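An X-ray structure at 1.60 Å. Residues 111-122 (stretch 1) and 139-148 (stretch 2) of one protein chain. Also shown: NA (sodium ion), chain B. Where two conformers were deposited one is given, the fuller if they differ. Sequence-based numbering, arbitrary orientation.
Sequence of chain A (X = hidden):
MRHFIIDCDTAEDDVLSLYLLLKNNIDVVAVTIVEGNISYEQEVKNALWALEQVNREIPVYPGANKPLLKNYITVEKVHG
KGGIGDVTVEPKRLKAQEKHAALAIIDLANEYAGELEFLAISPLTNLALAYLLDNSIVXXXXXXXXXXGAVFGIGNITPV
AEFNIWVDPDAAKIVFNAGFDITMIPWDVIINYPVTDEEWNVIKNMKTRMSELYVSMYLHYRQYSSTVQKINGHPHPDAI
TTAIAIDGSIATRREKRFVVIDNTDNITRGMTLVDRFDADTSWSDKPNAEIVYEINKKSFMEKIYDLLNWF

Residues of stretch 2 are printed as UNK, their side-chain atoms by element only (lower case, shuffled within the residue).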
# COMPACT_ATOMS: atom_id res chain seq x y z
N GLU A 111 -27.29 6.02 29.51
CA GLU A 111 -28.10 5.49 30.62
C GLU A 111 -27.23 4.86 31.72
O GLU A 111 -27.52 5.04 32.93
CB GLU A 111 -29.12 4.48 30.09
CG GLU A 111 -29.93 3.83 31.20
CD GLU A 111 -31.06 2.92 30.74
OE1 GLU A 111 -31.16 2.60 29.52
OE2 GLU A 111 -31.87 2.49 31.61
N TYR A 112 -26.16 4.18 31.31
CA TYR A 112 -25.24 3.47 32.21
C TYR A 112 -23.82 4.07 32.20
O TYR A 112 -22.83 3.36 32.40
CB TYR A 112 -25.19 1.97 31.85
CG TYR A 112 -26.53 1.27 31.97
CD1 TYR A 112 -26.98 0.81 33.20
CD2 TYR A 112 -27.34 1.09 30.86
CE1 TYR A 112 -28.20 0.16 33.31
CE2 TYR A 112 -28.57 0.45 30.97
CZ TYR A 112 -28.99 -0.00 32.19
OH TYR A 112 -30.21 -0.65 32.30
N ALA A 113 -23.74 5.40 32.06
CA ALA A 113 -22.45 6.10 31.96
C ALA A 113 -21.52 5.73 33.11
O ALA A 113 -21.89 5.84 34.30
CB ALA A 113 -22.65 7.60 31.91
N GLY A 114 -20.32 5.30 32.74
CA GLY A 114 -19.30 4.95 33.70
C GLY A 114 -19.35 3.53 34.20
O GLY A 114 -18.42 3.11 34.91
N GLU A 115 -20.40 2.79 33.86
CA GLU A 115 -20.53 1.41 34.30
C GLU A 115 -20.72 0.42 33.13
O GLU A 115 -20.51 -0.78 33.30
CB GLU A 115 -21.69 1.27 35.28
CG GLU A 115 -21.56 2.13 36.55
CD GLU A 115 -20.22 1.98 37.26
OE1 GLU A 115 -19.60 0.89 37.20
OE2 GLU A 115 -19.78 2.95 37.91
N LEU A 116 -21.09 0.92 31.96
CA LEU A 116 -21.39 0.02 30.84
C LEU A 116 -20.13 -0.68 30.35
O LEU A 116 -19.10 -0.04 30.12
CB LEU A 116 -22.06 0.76 29.67
CG LEU A 116 -22.68 -0.12 28.58
CD1 LEU A 116 -23.79 -1.00 29.14
CD2 LEU A 116 -23.17 0.78 27.45
N GLU A 117 -20.22 -2.00 30.13
CA GLU A 117 -19.16 -2.77 29.55
C GLU A 117 -19.62 -3.31 28.21
O GLU A 117 -20.80 -3.64 28.04
CB GLU A 117 -18.72 -3.89 30.50
CG GLU A 117 -18.22 -3.31 31.86
CD GLU A 117 -17.73 -4.38 32.82
OE1 GLU A 117 -16.75 -5.08 32.47
OE2 GLU A 117 -18.29 -4.50 33.96
N PHE A 118 -18.70 -3.40 27.27
CA PHE A 118 -19.01 -3.82 25.90
C PHE A 118 -18.25 -5.09 25.56
O PHE A 118 -17.02 -5.10 25.54
CB PHE A 118 -18.66 -2.70 24.90
CG PHE A 118 -19.23 -2.86 23.54
CD1 PHE A 118 -20.41 -2.21 23.19
CD2 PHE A 118 -18.58 -3.62 22.58
CE1 PHE A 118 -20.96 -2.37 21.91
CE2 PHE A 118 -19.13 -3.78 21.29
CZ PHE A 118 -20.32 -3.13 20.97
N LEU A 119 -18.99 -6.18 25.30
CA LEU A 119 -18.37 -7.47 24.97
C LEU A 119 -18.36 -7.59 23.44
O LEU A 119 -19.37 -7.92 22.80
CB LEU A 119 -19.13 -8.60 25.66
CG LEU A 119 -18.62 -10.01 25.43
CD1 LEU A 119 -17.16 -10.20 25.85
CD2 LEU A 119 -19.51 -11.03 26.17
N ALA A 120 -17.20 -7.23 22.88
CA ALA A 120 -16.94 -7.15 21.45
C ALA A 120 -16.35 -8.47 20.98
O ALA A 120 -15.13 -8.60 20.80
CB ALA A 120 -15.97 -5.98 21.14
N ILE A 121 -17.24 -9.44 20.75
CA ILE A 121 -16.84 -10.79 20.31
C ILE A 121 -17.04 -11.02 18.81
O ILE A 121 -17.09 -12.15 18.35
CB ILE A 121 -17.53 -11.90 21.15
CG1 ILE A 121 -19.04 -11.70 21.25
CG2 ILE A 121 -16.91 -11.95 22.56
CD1 ILE A 121 -19.82 -12.95 21.76
N SER A 122 -17.15 -9.93 18.06
CA SER A 122 -17.50 -9.92 16.64
C SER A 122 -16.76 -8.81 15.91
O SER A 122 -16.07 -7.98 16.54
CB SER A 122 -19.02 -9.72 16.53
OG SER A 122 -19.72 -10.64 17.40
N UNK A 139 -15.34 7.58 27.32
CA UNK A 139 -15.38 7.64 28.79
C UNK A 139 -16.58 6.92 29.37
O UNK A 139 -16.48 6.29 30.45
c UNK A 139 -14.99 10.27 32.94
n UNK A 139 -14.39 11.47 33.59
c UNK A 139 -15.32 9.06 29.31
c UNK A 139 -15.28 9.06 30.86
c UNK A 139 -14.75 10.29 31.44
N UNK A 140 -17.74 7.03 28.71
CA UNK A 140 -18.98 6.47 29.26
C UNK A 140 -18.99 4.94 29.31
O UNK A 140 -19.62 4.34 30.20
n UNK A 140 -22.44 11.16 26.88
c UNK A 140 -21.43 9.03 27.70
c UNK A 140 -20.40 8.47 28.64
c UNK A 140 -21.52 10.55 27.88
c UNK A 140 -20.21 6.97 28.49
N UNK A 141 -18.31 4.30 28.37
CA UNK A 141 -18.11 2.86 28.44
C UNK A 141 -16.88 2.56 29.31
O UNK A 141 -15.74 3.01 29.03
c UNK A 141 -17.98 2.26 27.02
c UNK A 141 -19.31 2.42 26.28
c UNK A 141 -19.24 2.10 24.77
c UNK A 141 -17.45 0.82 27.09
N UNK A 142 -17.11 1.81 30.38
CA UNK A 142 -16.08 1.47 31.36
C UNK A 142 -14.97 0.58 30.78
O UNK A 142 -13.79 0.74 31.08
c UNK A 142 -16.76 0.76 32.56
c UNK A 142 -16.60 -0.29 34.81
c UNK A 142 -15.65 -0.75 35.90
c UNK A 142 -15.84 0.28 33.63
n UNK A 142 -16.35 -0.96 37.18
N UNK A 143 -15.36 -0.38 29.94
CA UNK A 143 -14.46 -1.43 29.52
C UNK A 143 -14.96 -2.03 28.20
O UNK A 143 -16.16 -2.21 28.05
c UNK A 143 -11.97 -3.00 30.63
c UNK A 143 -13.37 -3.56 30.39
n UNK A 143 -9.59 -3.62 30.69
c UNK A 143 -10.96 -4.03 30.26
c UNK A 143 -14.41 -2.52 30.59
N UNK A 144 -14.03 -2.29 27.28
CA UNK A 144 -14.29 -3.07 26.05
C UNK A 144 -13.47 -4.34 26.14
O UNK A 144 -12.23 -4.30 26.23
c UNK A 144 -13.96 -2.27 24.79
c UNK A 144 -14.34 -3.05 23.53
c UNK A 144 -14.70 -0.92 24.83
N UNK A 145 -14.17 -5.48 26.05
CA UNK A 145 -13.57 -6.81 26.04
C UNK A 145 -13.61 -7.33 24.61
O UNK A 145 -14.68 -7.57 24.09
c UNK A 145 -13.38 -6.96 31.84
n UNK A 145 -15.29 -6.40 30.32
c UNK A 145 -15.53 -6.60 28.98
c UNK A 145 -12.28 -8.12 29.52
c UNK A 145 -14.06 -6.93 30.64
c UNK A 145 -11.61 -8.16 30.73
c UNK A 145 -12.16 -7.57 31.87
c UNK A 145 -14.35 -7.74 26.97
c UNK A 145 -13.54 -7.50 29.46
c UNK A 145 -14.48 -7.28 28.41
N UNK A 146 -12.45 -7.42 23.98
CA UNK A 146 -12.35 -7.72 22.54
C UNK A 146 -11.85 -9.14 22.33
O UNK A 146 -10.78 -9.52 22.83
c UNK A 146 -11.16 -7.15 20.37
c UNK A 146 -11.89 -5.31 21.90
c UNK A 146 -11.38 -6.75 21.84
N UNK A 147 -12.63 -9.95 21.61
CA UNK A 147 -12.09 -11.19 21.05
C UNK A 147 -11.60 -10.79 19.66
O UNK A 147 -12.41 -10.37 18.79
c UNK A 147 -12.54 -13.66 20.58
c UNK A 147 -10.43 -14.52 18.97
s UNK A 147 -12.06 -13.77 18.82
c UNK A 147 -13.14 -12.30 20.92
N UNK A 148 -10.29 -10.85 19.44
CA UNK A 148 -9.78 -10.47 18.14
C UNK A 148 -8.28 -10.56 18.05
O UNK A 148 -7.59 -10.52 19.05
NA NA B . -19.02 -13.01 17.50
O HOH W 1 -13.36 -7.83 17.55
O HOH W 2 -18.39 -15.23 17.02

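Position 139 carries four carbons in a row ending in a nitrogen. The chain is extended and makes no contact with stretch 1. This is Lys139, in the last turn of a helix.

Position 140 again has four carbons in a row and a terminal nitrogen. Its CB points sideways, its chain touches Ala113, and the end leads away from stretch 1. It is Lys140. The backbone makes the main contact: Gly114 N donates to Lys140 O at 2.8 Å. The positive phi of Gly114 suits glycine, since a CB there would jam against the carbonyl O of the residue before.

Position 141 has four carbons, forked at the first, with one arm two carbons long. They touch Leu116 and Phe118. Such a fork means isoleucine, Ile141. Its CG2 lies 4.3 Å from Phe118 CB, and its CG1 lies 4.4 Å from Leu116 CD2.

Position 142 has four carbons in a row, then nitrogen, all extended. The CB points toward stretch 1. The nitrogen approaches the carboxylate of Glu115. The residue is Lys142, and its NZ forms a long salt bridge with Glu115 OE1 at 3.7 Å. Its backbone N donates to Leu116 O at 2.7 Å.

Position 143 shows the same unbranched four carbons and nitrogen, but with a bend at chi2 (p). Its CB lies near Glu117. This is Lys143. Its end leads away from stretch 1, and its NZ is hydrogen-bonded elsewhere in the structure. Phe118 N donates to Lys143 O at 2.9 Å.

Position 144 has three carbons, one carrying the other two. The branch carbons touch Ala120 and Phe118. This is Val144. Its CG1 lies 4.1 Å from Ala120 CB, and its CG2 lies 4.3 Å from Phe118 CB.

Position 145 has one carbon followed by fused five- and six-membered rings holding eight carbons and one nitrogen. The ring nitrogen meets the Glu117 carboxylate, and CB packs on Leu119. Only tryptophan fits: Trp145. Its NE1 donates to Glu117 OE1 at 2.9 Å and a nearly straight 167°, with the carboxylate oxygen at the ring edge. Trp145 CB lies 3.9 Å from Leu119 CD1.

Position 146 has three carbons, one bearing two. A branch carbon touches Ala120. It is Val146, whose CG2 lies 4.2 Å from Ala120 CB.

Position 147 has two carbons, a sulfur and one more carbon, unbranched. Its CB is 4.1 Å from Ile121 CG2, while the end leads away. This is Met147.

Position 148 has no side-chain atoms and makes no direct contact with stretch 1: Gly148.

The contact is a pair of parallel strands. Trp145 N donates to Phe118 O at 2.9 Å, Ala120 N to Trp145 O at 2.8 Å, and Met147 N to Ala120 O at 3.0 Å. Phe118, Ala120, Val144 and Val146 share an apolar face. Glu117, Leu119 and Trp145 lie on the other, where the indole bond ties a buried carboxylate to the sheet. At the C-terminal end, water 1 donates to Ser122 O and Met147 O. Ile121 O and Ser122 OG bind the sodium ion.

Stretch 2, residues 139-148: KKIKKVWVMG
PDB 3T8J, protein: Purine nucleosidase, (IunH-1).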